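Long-range contact in parahox neighbor (Phaeodactylum tricornutum CCAP 1055/1, PDB 5Z5M), which probably performs the last two steps of urate degradation, hydrolysing 5-hydroxyisourate and then decarboxylating OHCU to (S)-allantoin: residues D175-V187 / G224-F238. Sequence-based numbering, arbitrary orientation.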
# COMPACT_ATOMS: atom_id res chain seq x y z
N ASP A 175 2.23 -36.44 11.55
CA ASP A 175 3.04 -35.72 12.53
C ASP A 175 3.97 -34.74 11.83
O ASP A 175 4.94 -35.14 11.19
CB ASP A 175 3.83 -36.72 13.39
CG ASP A 175 4.78 -36.04 14.37
OD1 ASP A 175 4.66 -34.82 14.61
OD2 ASP A 175 5.66 -36.74 14.90
N THR A 176 3.68 -33.45 11.95
CA THR A 176 4.45 -32.43 11.24
C THR A 176 5.46 -31.73 12.14
O THR A 176 5.93 -30.64 11.83
CB THR A 176 3.52 -31.36 10.61
OG1 THR A 176 2.73 -30.74 11.63
CG2 THR A 176 2.60 -31.99 9.56
N SER A 177 5.82 -32.37 13.25
CA SER A 177 6.74 -31.75 14.20
C SER A 177 8.14 -31.60 13.60
O SER A 177 8.96 -30.83 14.12
CB SER A 177 6.81 -32.57 15.49
OG SER A 177 7.53 -33.77 15.30
N ASP A 178 8.41 -32.30 12.51
CA ASP A 178 9.71 -32.22 11.85
C ASP A 178 9.69 -31.31 10.63
O ASP A 178 10.67 -31.24 9.88
CB ASP A 178 10.19 -33.62 11.44
CG ASP A 178 9.29 -34.27 10.41
OD1 ASP A 178 8.11 -33.88 10.31
OD2 ASP A 178 9.77 -35.18 9.70
N ALA A 179 8.58 -30.60 10.42
CA ALA A 179 8.50 -29.62 9.34
C ALA A 179 9.53 -28.52 9.60
O ALA A 179 9.94 -28.30 10.74
CB ALA A 179 7.10 -29.02 9.24
N GLN A 180 9.95 -27.83 8.55
CA GLN A 180 11.06 -26.89 8.70
C GLN A 180 10.71 -25.47 8.22
O GLN A 180 11.60 -24.70 7.86
CB GLN A 180 12.29 -27.42 7.96
CG GLN A 180 12.94 -28.60 8.68
CD GLN A 180 14.04 -29.27 7.88
OE1 GLN A 180 13.78 -29.97 6.90
NE2 GLN A 180 15.29 -29.05 8.30
N GLY A 181 9.43 -25.13 8.24
CA GLY A 181 9.02 -23.78 7.87
C GLY A 181 9.38 -22.81 8.99
O GLY A 181 9.78 -23.23 10.08
N PHE A 182 9.25 -21.52 8.72
CA PHE A 182 9.54 -20.51 9.73
C PHE A 182 8.90 -19.18 9.41
O PHE A 182 8.43 -18.94 8.29
CB PHE A 182 11.06 -20.34 9.91
CG PHE A 182 11.79 -19.89 8.66
CD1 PHE A 182 12.14 -20.80 7.67
CD2 PHE A 182 12.16 -18.56 8.50
CE1 PHE A 182 12.82 -20.39 6.53
CE2 PHE A 182 12.84 -18.15 7.36
CZ PHE A 182 13.17 -19.07 6.38
N LEU A 183 8.89 -18.30 10.41
CA LEU A 183 8.22 -17.01 10.34
C LEU A 183 9.21 -15.87 10.58
O LEU A 183 9.91 -15.86 11.60
CB LEU A 183 7.09 -16.94 11.37
CG LEU A 183 6.30 -15.63 11.51
CD1 LEU A 183 5.52 -15.30 10.24
CD2 LEU A 183 5.36 -15.72 12.70
N THR A 184 9.29 -14.95 9.64
CA THR A 184 10.14 -13.78 9.79
C THR A 184 9.32 -12.50 9.67
O THR A 184 8.17 -12.51 9.23
CB THR A 184 11.26 -13.74 8.73
OG1 THR A 184 10.68 -13.78 7.42
CG2 THR A 184 12.21 -14.92 8.91
N CYS A 185 9.96 -11.39 10.03
CA CYS A 185 9.32 -10.09 10.02
C CYS A 185 10.32 -9.01 9.62
O CYS A 185 11.52 -9.14 9.87
CB CYS A 185 8.71 -9.78 11.38
SG CYS A 185 7.64 -8.33 11.40
N HIS A 186 9.82 -7.97 8.99
CA HIS A 186 10.62 -6.81 8.61
C HIS A 186 9.74 -5.58 8.81
O HIS A 186 8.56 -5.61 8.49
CB HIS A 186 11.10 -6.94 7.17
CG HIS A 186 11.83 -5.74 6.65
ND1 HIS A 186 13.08 -5.37 7.11
CD2 HIS A 186 11.49 -4.83 5.71
CE1 HIS A 186 13.47 -4.28 6.47
NE2 HIS A 186 12.53 -3.93 5.62
N VAL A 187 10.31 -4.51 9.36
CA VAL A 187 9.56 -3.27 9.50
C VAL A 187 10.23 -2.16 8.71
O VAL A 187 11.43 -1.89 8.88
CB VAL A 187 9.42 -2.83 10.96
CG1 VAL A 187 8.57 -1.56 11.03
CG2 VAL A 187 8.82 -3.95 11.79
N GLY A 224 16.04 -3.59 10.45
CA GLY A 224 14.59 -3.58 10.55
C GLY A 224 14.02 -4.98 10.66
O GLY A 224 12.80 -5.18 10.56
N ARG A 225 14.90 -5.95 10.86
CA ARG A 225 14.50 -7.34 10.98
C ARG A 225 14.55 -7.76 12.43
O ARG A 225 15.06 -7.03 13.26
CB ARG A 225 15.40 -8.21 10.09
CG ARG A 225 15.29 -7.79 8.63
CD ARG A 225 16.04 -8.67 7.65
NE ARG A 225 15.48 -8.51 6.31
CZ ARG A 225 16.04 -7.81 5.33
NH1 ARG A 225 17.20 -7.20 5.52
NH2 ARG A 225 15.44 -7.72 4.15
N LEU A 226 14.00 -8.93 12.75
CA LEU A 226 13.97 -9.35 14.15
C LEU A 226 15.37 -9.71 14.64
O LEU A 226 16.08 -10.48 14.01
CB LEU A 226 13.03 -10.54 14.35
CG LEU A 226 11.55 -10.30 14.04
CD1 LEU A 226 10.76 -11.55 14.34
CD2 LEU A 226 11.01 -9.11 14.82
N GLU A 227 15.75 -9.13 15.77
CA GLU A 227 17.00 -9.52 16.41
C GLU A 227 16.91 -10.99 16.83
O GLU A 227 15.97 -11.38 17.53
CB GLU A 227 17.27 -8.62 17.61
CG GLU A 227 18.73 -8.33 17.86
CD GLU A 227 18.93 -7.45 19.07
OE1 GLU A 227 18.50 -7.85 20.18
OE2 GLU A 227 19.47 -6.34 18.91
N GLY A 228 17.87 -11.80 16.40
CA GLY A 228 17.86 -13.21 16.74
C GLY A 228 17.23 -14.09 15.68
O GLY A 228 17.10 -15.30 15.87
N GLY A 229 16.83 -13.50 14.56
CA GLY A 229 16.28 -14.26 13.45
C GLY A 229 14.79 -14.50 13.53
O GLY A 229 14.07 -13.71 14.13
N PRO A 230 14.32 -15.60 12.92
CA PRO A 230 12.89 -15.91 12.81
C PRO A 230 12.19 -15.97 14.15
O PRO A 230 12.77 -16.42 15.14
CB PRO A 230 12.88 -17.29 12.14
CG PRO A 230 14.18 -17.35 11.39
CD PRO A 230 15.16 -16.60 12.25
N ALA A 231 10.94 -15.50 14.19
CA ALA A 231 10.15 -15.50 15.41
C ALA A 231 9.76 -16.92 15.81
O ALA A 231 9.70 -17.26 16.99
CB ALA A 231 8.89 -14.64 15.22
N LEU A 232 9.46 -17.74 14.80
CA LEU A 232 9.09 -19.13 15.02
C LEU A 232 9.83 -19.99 14.00
O LEU A 232 10.01 -19.57 12.86
CB LEU A 232 7.58 -19.32 14.87
CG LEU A 232 6.72 -18.56 15.88
CD1 LEU A 232 5.24 -18.73 15.56
CD2 LEU A 232 7.02 -19.02 17.30
N LYS A 233 10.26 -21.18 14.41
CA LYS A 233 11.03 -22.06 13.53
C LYS A 233 10.74 -23.54 13.79
O LYS A 233 10.88 -24.03 14.91
CB LYS A 233 12.53 -21.78 13.70
CG LYS A 233 13.43 -22.59 12.78
CD LYS A 233 14.88 -22.15 12.87
CE LYS A 233 15.78 -22.99 11.97
NZ LYS A 233 17.18 -22.48 11.93
N GLY A 234 10.32 -24.25 12.75
CA GLY A 234 10.20 -25.69 12.84
C GLY A 234 8.86 -26.18 13.36
O GLY A 234 8.09 -25.42 13.95
N GLY A 235 8.59 -27.47 13.15
CA GLY A 235 7.28 -28.03 13.37
C GLY A 235 6.74 -28.01 14.80
O GLY A 235 5.57 -28.29 15.01
N LYS A 236 7.58 -27.67 15.77
CA LYS A 236 7.11 -27.61 17.15
C LYS A 236 6.56 -26.24 17.56
O LYS A 236 5.73 -26.16 18.46
CB LYS A 236 8.22 -28.04 18.11
CG LYS A 236 8.12 -29.50 18.53
CD LYS A 236 9.35 -29.94 19.31
CE LYS A 236 10.57 -30.01 18.42
NZ LYS A 236 11.17 -31.37 18.41
N GLU A 237 7.01 -25.18 16.90
CA GLU A 237 6.50 -23.85 17.24
C GLU A 237 5.88 -23.12 16.04
O GLU A 237 4.93 -22.36 16.21
CB GLU A 237 7.61 -22.99 17.85
CG GLU A 237 8.84 -22.80 16.99
CD GLU A 237 10.00 -22.17 17.75
OE1 GLU A 237 10.75 -21.38 17.15
OE2 GLU A 237 10.16 -22.48 18.94
N PHE A 238 6.42 -23.34 14.84
CA PHE A 238 5.80 -22.79 13.63
C PHE A 238 4.66 -23.72 13.21
O PHE A 238 4.84 -24.58 12.34
CB PHE A 238 6.82 -22.63 12.50
CG PHE A 238 6.27 -21.99 11.25
CD1 PHE A 238 6.00 -20.63 11.21
CD2 PHE A 238 6.03 -22.75 10.11
CE1 PHE A 238 5.50 -20.04 10.06
CE2 PHE A 238 5.52 -22.16 8.96
CZ PHE A 238 5.26 -20.80 8.94
O HOH W 1 3.54 -28.45 12.86
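With its CG trans to the backbone N (chi1 -176°), Phe238 lays one face of its ring against the backbone of Phe182, whose N sits 3.7 Å above the plane of the Phe238 ring, over its centre. Gly181 C and Leu183 CB are further neighbours of this ring, Leu183 CB lying 3.7 Å from Phe238 CE1. The Leu183 and Leu232 side chains lie side by side, CD2 to CD1 4.2 Å. Phe182 takes the other course: its CG is set between N and the carbonyl carbon, and the ring leaves by the opposite side of the strand, where Phe182 CD2 lies 3.7 Å from Pro230 CG. Thr184 CG2 meets the same proline carbon, its hydroxyl being bonded to His283 and His281.

The backbones run antiparallel, as the non-hydrogen-bonded pair Phe182 and Lys233 attests (CA to CA 4.4 Å). Leu183 N donates a nearly straight hydrogen bond to Leu232 O, and the N-H of Gly234 makes another to Gly181 O. Leu183 O receives Ala231 N at 2.8 Å, though this bond is more bent, with 137° at the hydrogen. The pairing joins the short, weakly bonded strand 232-233 to strand 182-189 in the transthyretin-like HIU hydrolase domain, whose strand 281-289 runs parallel beside 182-189. Leu183 and Ala231 both reach Leu203 on strand 200-207 of the other sheet, as expected for the interior of a transthyretin-type sandwich.

Beyond the paired strands, at the type I turn from Thr176 to Ala179, Gly235 CA packs 3.3 Å from Thr176 O in a CA-H...O contact, so close that a CB there would run into that carbonyl. A water bonded to both Thr176 OG1 and Gly235 O bridges the segments here. Toward the other end, Val187 N donates a hydrogen bond to Gly224 O. His186 ND1 lies 4.0 Å above one face of the Arg225 guanidinium, offset toward its rim, the two planes 27° apart, while Arg225 NH1 forms a salt bridge with Asp223.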